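Local coordinates for protein-glutamine gamma-glutamyltransferase 2 (Pagrus major, PDB 1G0D) that probably cross-links proteins in a calcium-dependent manner, joining peptide-bound glutamines to lysine side chains or to small primary amines, at residues A[614-628]-A[654-668]. Numbering follows the deposited sequence.
Sequences PLKGGVFTLEGAGLL and MRTGVRKLLVDFDSD
Two successive backbone N-H groups grip the carbonyl oxygen of Gly626: Arg655 N lies 3.0 Å from Gly626 O, in the carbonyl plane and on a lone pair, whereas Met654 N approaches the same oxygen from above that plane. Beside this clamp the guanidinium of Arg659 lays one face over Gly626 CA, its NH2 making only a weak bond to Ala625 O. The aliphatic part of the Arg659 side chain slides past Leu627 in the opposite direction, Arg659 CB lying 3.8 Å from Leu627 CG. Arg655 forms salt bridges with Glu181, Glu158 and Glu26. From here strands 619-624 and 659-666 run antiparallel, their axes 4.7 Å apart at closest approach, as neighbours in a sheet of the C-terminal immunoglobulin-like domain; a classic beta bulge, Leu627 and Leu628 facing Gly624, leads into the next strand. Paired N-H...O bonds tie Glu623 to Leu662, Thr621 to Asp664 and Val619 to Asp666. On the face with Thr621 and Glu623, Asp664 forms salt bridges with Lys674 and Arg248, and Glu623 bonds to Thr250. The other face is apolar: Leu622 and Val663 lie side by side, with Leu622 CD1 3.5 Å from Val663 CG2. Farther along, Phe665, its CG trans to the backbone N (chi1 172°), sets CD1 over the centre of the Phe620 ring, 3.5 Å above its plane, with the two rings inclined at 48°. Leu615 CD1 meets the edge of the Phe665 ring. At the far end Asp668 N donates to Lys616 O, and Asp668 OD2 receives Lys616 N at 3.0 Å from above the carboxylate plane, while a water links Asp668 OD1 to Pro614 O.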
loop_
_atom_site.group_PDB
_atom_site.type_symbol
_atom_site.label_atom_id
_atom_site.label_comp_id
_atom_site.label_asym_id
_atom_site.label_seq_id
_atom_site.Cartn_x
_atom_site.Cartn_y
_atom_site.Cartn_z
ATOM N N PRO A 614 -29.478 17.634 -4.651
ATOM C CA PRO A 614 -29.034 17.146 -5.956
ATOM C C PRO A 614 -27.489 17.124 -5.891
ATOM O O PRO A 614 -26.904 17.928 -5.167
ATOM C CB PRO A 614 -29.543 18.222 -6.915
ATOM C CG PRO A 614 -29.400 19.486 -6.110
ATOM C CD PRO A 614 -29.823 19.069 -4.696
ATOM N N LEU A 615 -26.830 16.210 -6.606
ATOM C CA LEU A 615 -25.363 16.185 -6.624
ATOM C C LEU A 615 -24.999 16.573 -8.026
ATOM O O LEU A 615 -25.602 16.124 -8.989
ATOM C CB LEU A 615 -24.801 14.792 -6.349
ATOM C CG LEU A 615 -25.750 13.639 -5.996
ATOM C CD1 LEU A 615 -25.008 12.349 -6.148
ATOM C CD2 LEU A 615 -26.237 13.785 -4.584
ATOM N N LYS A 616 -24.039 17.445 -8.170
ATOM C CA LYS A 616 -23.684 17.791 -9.512
ATOM C C LYS A 616 -22.207 17.628 -9.613
ATOM O O LYS A 616 -21.510 17.563 -8.604
ATOM C CB LYS A 616 -24.118 19.216 -9.863
ATOM C CG LYS A 616 -24.087 20.211 -8.720
ATOM C CD LYS A 616 -24.363 21.631 -9.244
ATOM C CE LYS A 616 -25.173 22.487 -8.242
ATOM N NZ LYS A 616 -26.536 21.919 -7.913
ATOM N N GLY A 617 -21.732 17.572 -10.845
ATOM C CA GLY A 617 -20.322 17.351 -11.090
ATOM C C GLY A 617 -20.043 15.858 -11.053
ATOM O O GLY A 617 -18.878 15.456 -10.918
ATOM N N GLY A 618 -21.115 15.057 -11.175
ATOM C CA GLY A 618 -21.022 13.606 -11.138
ATOM C C GLY A 618 -20.111 13.050 -12.203
ATOM O O GLY A 618 -20.366 13.259 -13.377
ATOM N N VAL A 619 -19.032 12.387 -11.779
ATOM C CA VAL A 619 -18.050 11.744 -12.672
ATOM C C VAL A 619 -17.867 10.303 -12.233
ATOM O O VAL A 619 -17.670 10.047 -11.035
ATOM C CB VAL A 619 -16.620 12.214 -12.528
ATOM C CG1 VAL A 619 -16.069 12.484 -13.859
ATOM C CG2 VAL A 619 -16.498 13.314 -11.545
ATOM N N PHE A 620 -17.883 9.381 -13.191
ATOM C CA PHE A 620 -17.646 7.980 -12.898
ATOM C C PHE A 620 -16.265 7.770 -13.530
ATOM O O PHE A 620 -16.006 8.298 -14.613
ATOM C CB PHE A 620 -18.676 7.107 -13.615
ATOM C CG PHE A 620 -20.025 7.077 -12.959
ATOM C CD1 PHE A 620 -20.281 6.208 -11.915
ATOM C CD2 PHE A 620 -21.036 7.924 -13.381
ATOM C CE1 PHE A 620 -21.546 6.181 -11.289
ATOM C CE2 PHE A 620 -22.296 7.911 -12.773
ATOM C CZ PHE A 620 -22.547 7.042 -11.727
ATOM N N THR A 621 -15.367 7.053 -12.854
ATOM C CA THR A 621 -14.038 6.758 -13.418
ATOM C C THR A 621 -13.910 5.255 -13.394
ATOM O O THR A 621 -14.119 4.655 -12.345
ATOM C CB THR A 621 -12.909 7.309 -12.572
ATOM O OG1 THR A 621 -13.187 8.678 -12.241
ATOM C CG2 THR A 621 -11.587 7.176 -13.318
ATOM N N LEU A 622 -13.576 4.634 -14.526
ATOM C CA LEU A 622 -13.482 3.174 -14.575
ATOM C C LEU A 622 -12.100 2.662 -14.943
ATOM O O LEU A 622 -11.423 3.243 -15.779
ATOM C CB LEU A 622 -14.463 2.595 -15.596
ATOM C CG LEU A 622 -15.956 2.878 -15.773
ATOM C CD1 LEU A 622 -16.712 1.582 -15.622
ATOM C CD2 LEU A 622 -16.449 3.870 -14.800
ATOM N N GLU A 623 -11.672 1.568 -14.321
ATOM C CA GLU A 623 -10.380 0.993 -14.653
ATOM C C GLU A 623 -10.279 -0.456 -14.208
ATOM O O GLU A 623 -11.020 -0.904 -13.332
ATOM C CB GLU A 623 -9.272 1.790 -14.005
ATOM C CG GLU A 623 -8.998 1.333 -12.617
ATOM C CD GLU A 623 -7.704 1.875 -12.098
ATOM O OE1 GLU A 623 -6.669 1.710 -12.783
ATOM O OE2 GLU A 623 -7.727 2.481 -11.007
ATOM N N GLY A 624 -9.348 -1.183 -14.821
ATOM C CA GLY A 624 -9.135 -2.570 -14.459
ATOM C C GLY A 624 -7.864 -3.093 -15.101
ATOM O O GLY A 624 -7.676 -2.881 -16.295
ATOM N N ALA A 625 -6.977 -3.721 -14.316
ATOM C CA ALA A 625 -5.737 -4.298 -14.839
ATOM C C ALA A 625 -6.229 -5.270 -15.886
ATOM O O ALA A 625 -7.105 -6.086 -15.592
ATOM C CB ALA A 625 -5.000 -5.068 -13.744
ATOM N N GLY A 626 -5.720 -5.166 -17.107
ATOM C CA GLY A 626 -6.151 -6.093 -18.136
ATOM C C GLY A 626 -7.499 -5.849 -18.781
ATOM O O GLY A 626 -7.813 -6.502 -19.778
ATOM N N LEU A 627 -8.309 -4.942 -18.221
ATOM C CA LEU A 627 -9.636 -4.585 -18.775
ATOM C C LEU A 627 -9.542 -3.192 -19.455
ATOM O O LEU A 627 -9.734 -3.078 -20.660
ATOM C CB LEU A 627 -10.714 -4.558 -17.678
ATOM C CG LEU A 627 -11.132 -5.893 -17.046
ATOM C CD1 LEU A 627 -12.425 -5.723 -16.220
ATOM C CD2 LEU A 627 -11.326 -6.925 -18.149
ATOM N N LEU A 628 -9.279 -2.133 -18.678
ATOM C CA LEU A 628 -9.087 -0.788 -19.227
ATOM C C LEU A 628 -8.341 0.158 -18.323
ATOM O O LEU A 628 -8.298 0.000 -17.103
ATOM C CB LEU A 628 -10.384 -0.093 -19.612
ATOM C CG LEU A 628 -11.730 -0.048 -18.891
ATOM C CD1 LEU A 628 -11.652 0.542 -17.574
ATOM C CD2 LEU A 628 -12.671 0.821 -19.700
ATOM N N MET A 654 -8.088 -6.163 -22.619
ATOM C CA MET A 654 -6.783 -6.212 -23.215
ATOM C C MET A 654 -6.103 -7.547 -23.004
ATOM O O MET A 654 -5.385 -8.031 -23.864
ATOM C CB MET A 654 -5.937 -5.101 -22.633
ATOM C CG MET A 654 -6.360 -3.761 -23.110
ATOM S SD MET A 654 -5.511 -2.432 -22.267
ATOM C CE MET A 654 -6.117 -2.609 -20.515
ATOM N N ARG A 655 -6.299 -8.139 -21.843
ATOM C CA ARG A 655 -5.701 -9.433 -21.554
ATOM C C ARG A 655 -6.786 -10.389 -21.050
ATOM O O ARG A 655 -7.868 -10.005 -20.576
ATOM C CB ARG A 655 -4.585 -9.300 -20.500
ATOM C CG ARG A 655 -3.275 -8.630 -20.963
ATOM C CD ARG A 655 -2.261 -8.558 -19.816
ATOM N NE ARG A 655 -2.494 -7.421 -18.924
ATOM C CZ ARG A 655 -2.245 -7.416 -17.615
ATOM N NH1 ARG A 655 -1.753 -8.486 -17.031
ATOM N NH2 ARG A 655 -2.473 -6.331 -16.890
ATOM N N THR A 656 -6.490 -11.665 -21.155
ATOM C CA THR A 656 -7.443 -12.657 -20.746
ATOM C C THR A 656 -7.252 -12.940 -19.271
ATOM O O THR A 656 -6.271 -12.501 -18.689
ATOM C CB THR A 656 -7.262 -13.902 -21.621
ATOM O OG1 THR A 656 -8.041 -14.963 -21.076
ATOM C CG2 THR A 656 -5.781 -14.303 -21.721
ATOM N N GLY A 657 -8.205 -13.623 -18.644
ATOM C CA GLY A 657 -8.072 -13.934 -17.229
ATOM C C GLY A 657 -9.232 -13.506 -16.346
ATOM O O GLY A 657 -10.226 -12.948 -16.836
ATOM N N VAL A 658 -9.139 -13.823 -15.057
ATOM C CA VAL A 658 -10.160 -13.407 -14.110
ATOM C C VAL A 658 -9.762 -11.974 -13.702
ATOM O O VAL A 658 -8.768 -11.763 -13.006
ATOM C CB VAL A 658 -10.190 -14.314 -12.880
ATOM C CG1 VAL A 658 -11.251 -13.824 -11.914
ATOM C CG2 VAL A 658 -10.453 -15.744 -13.299
ATOM N N ARG A 659 -10.524 -10.989 -14.151
ATOM C CA ARG A 659 -10.163 -9.622 -13.877
ATOM C C ARG A 659 -11.222 -8.913 -13.078
ATOM O O ARG A 659 -12.351 -9.378 -12.968
ATOM C CB ARG A 659 -9.902 -8.921 -15.202
ATOM C CG ARG A 659 -9.245 -9.831 -16.230
ATOM C CD ARG A 659 -8.329 -9.065 -17.152
ATOM N NE ARG A 659 -7.075 -9.758 -17.404
ATOM C CZ ARG A 659 -6.002 -9.697 -16.616
ATOM N NH1 ARG A 659 -4.902 -10.364 -16.927
ATOM N NH2 ARG A 659 -6.018 -8.973 -15.518
ATOM N N LYS A 660 -10.830 -7.797 -12.489
ATOM C CA LYS A 660 -11.721 -7.000 -11.649
ATOM C C LYS A 660 -11.886 -5.561 -12.209
ATOM O O LYS A 660 -10.885 -4.894 -12.581
ATOM C CB LYS A 660 -11.163 -6.991 -10.215
ATOM C CG LYS A 660 -10.965 -8.385 -9.625
ATOM C CD LYS A 660 -11.986 -8.653 -8.527
ATOM C CE LYS A 660 -12.266 -10.137 -8.313
ATOM N NZ LYS A 660 -10.977 -10.868 -8.283
ATOM N N LEU A 661 -13.143 -5.110 -12.317
ATOM C CA LEU A 661 -13.434 -3.780 -12.852
ATOM C C LEU A 661 -13.759 -2.929 -11.670
ATOM O O LEU A 661 -14.631 -3.280 -10.854
ATOM C CB LEU A 661 -14.599 -3.814 -13.833
ATOM C CG LEU A 661 -14.944 -2.482 -14.487
ATOM C CD1 LEU A 661 -13.787 -1.953 -15.315
ATOM C CD2 LEU A 661 -16.200 -2.671 -15.336
ATOM N N LEU A 662 -13.012 -1.829 -11.570
ATOM C CA LEU A 662 -13.132 -0.880 -10.458
ATOM C C LEU A 662 -13.768 0.452 -10.877
ATOM O O LEU A 662 -13.516 0.981 -11.964
ATOM C CB LEU A 662 -11.751 -0.609 -9.835
ATOM C CG LEU A 662 -11.062 -1.675 -8.985
ATOM C CD1 LEU A 662 -10.908 -2.987 -9.726
ATOM C CD2 LEU A 662 -9.705 -1.165 -8.652
ATOM N N VAL A 663 -14.622 0.980 -10.010
ATOM C CA VAL A 663 -15.280 2.231 -10.297
ATOM C C VAL A 663 -15.423 3.152 -9.080
ATOM O O VAL A 663 -15.729 2.726 -7.951
ATOM C CB VAL A 663 -16.675 1.969 -10.924
ATOM C CG1 VAL A 663 -17.342 3.269 -11.274
ATOM C CG2 VAL A 663 -16.522 1.125 -12.166
ATOM N N ASP A 664 -15.167 4.428 -9.354
ATOM C CA ASP A 664 -15.279 5.503 -8.398
ATOM C C ASP A 664 -16.293 6.573 -8.876
ATOM O O ASP A 664 -16.394 6.877 -10.064
ATOM C CB ASP A 664 -13.912 6.149 -8.218
ATOM C CG ASP A 664 -13.986 7.439 -7.441
ATOM O OD1 ASP A 664 -14.038 7.385 -6.187
ATOM O OD2 ASP A 664 -14.006 8.512 -8.084
ATOM N N PHE A 665 -17.061 7.124 -7.943
ATOM C CA PHE A 665 -18.010 8.204 -8.255
ATOM C C PHE A 665 -17.842 9.383 -7.297
ATOM O O PHE A 665 -17.869 9.217 -6.064
ATOM C CB PHE A 665 -19.484 7.737 -8.194
ATOM C CG PHE A 665 -20.493 8.875 -8.317
ATOM C CD1 PHE A 665 -20.894 9.352 -9.570
ATOM C CD2 PHE A 665 -20.991 9.512 -7.180
ATOM C CE1 PHE A 665 -21.772 10.459 -9.678
ATOM C CE2 PHE A 665 -21.861 10.606 -7.287
ATOM C CZ PHE A 665 -22.247 11.079 -8.533
ATOM N N ASP A 666 -17.657 10.572 -7.871
ATOM C CA ASP A 666 -17.545 11.786 -7.067
ATOM C C ASP A 666 -18.521 12.867 -7.530
ATOM O O ASP A 666 -18.856 12.978 -8.719
ATOM C CB ASP A 666 -16.123 12.359 -7.061
ATOM C CG ASP A 666 -15.912 13.370 -5.927
ATOM O OD1 ASP A 666 -15.229 14.389 -6.165
ATOM O OD2 ASP A 666 -16.428 13.147 -4.802
ATOM N N SER A 667 -18.963 13.666 -6.567
ATOM C CA SER A 667 -19.911 14.719 -6.843
ATOM C C SER A 667 -19.654 15.738 -5.769
ATOM O O SER A 667 -18.902 15.451 -4.836
ATOM C CB SER A 667 -21.319 14.170 -6.690
ATOM O OG SER A 667 -21.488 13.709 -5.360
ATOM N N ASP A 668 -20.288 16.906 -5.889
ATOM C CA ASP A 668 -20.126 17.985 -4.904
ATOM C C ASP A 668 -20.542 17.561 -3.500
ATOM O O ASP A 668 -19.784 17.746 -2.551
ATOM C CB ASP A 668 -20.927 19.238 -5.307
ATOM C CG ASP A 668 -22.413 18.966 -5.466
ATOM O OD1 ASP A 668 -23.179 19.948 -5.567
ATOM O OD2 ASP A 668 -22.820 17.784 -5.498
HETATM O O HOH W 1 -25.611 20.673 -4.659
HETATM O O HOH W 2 -8.020 -4.084 -12.034
#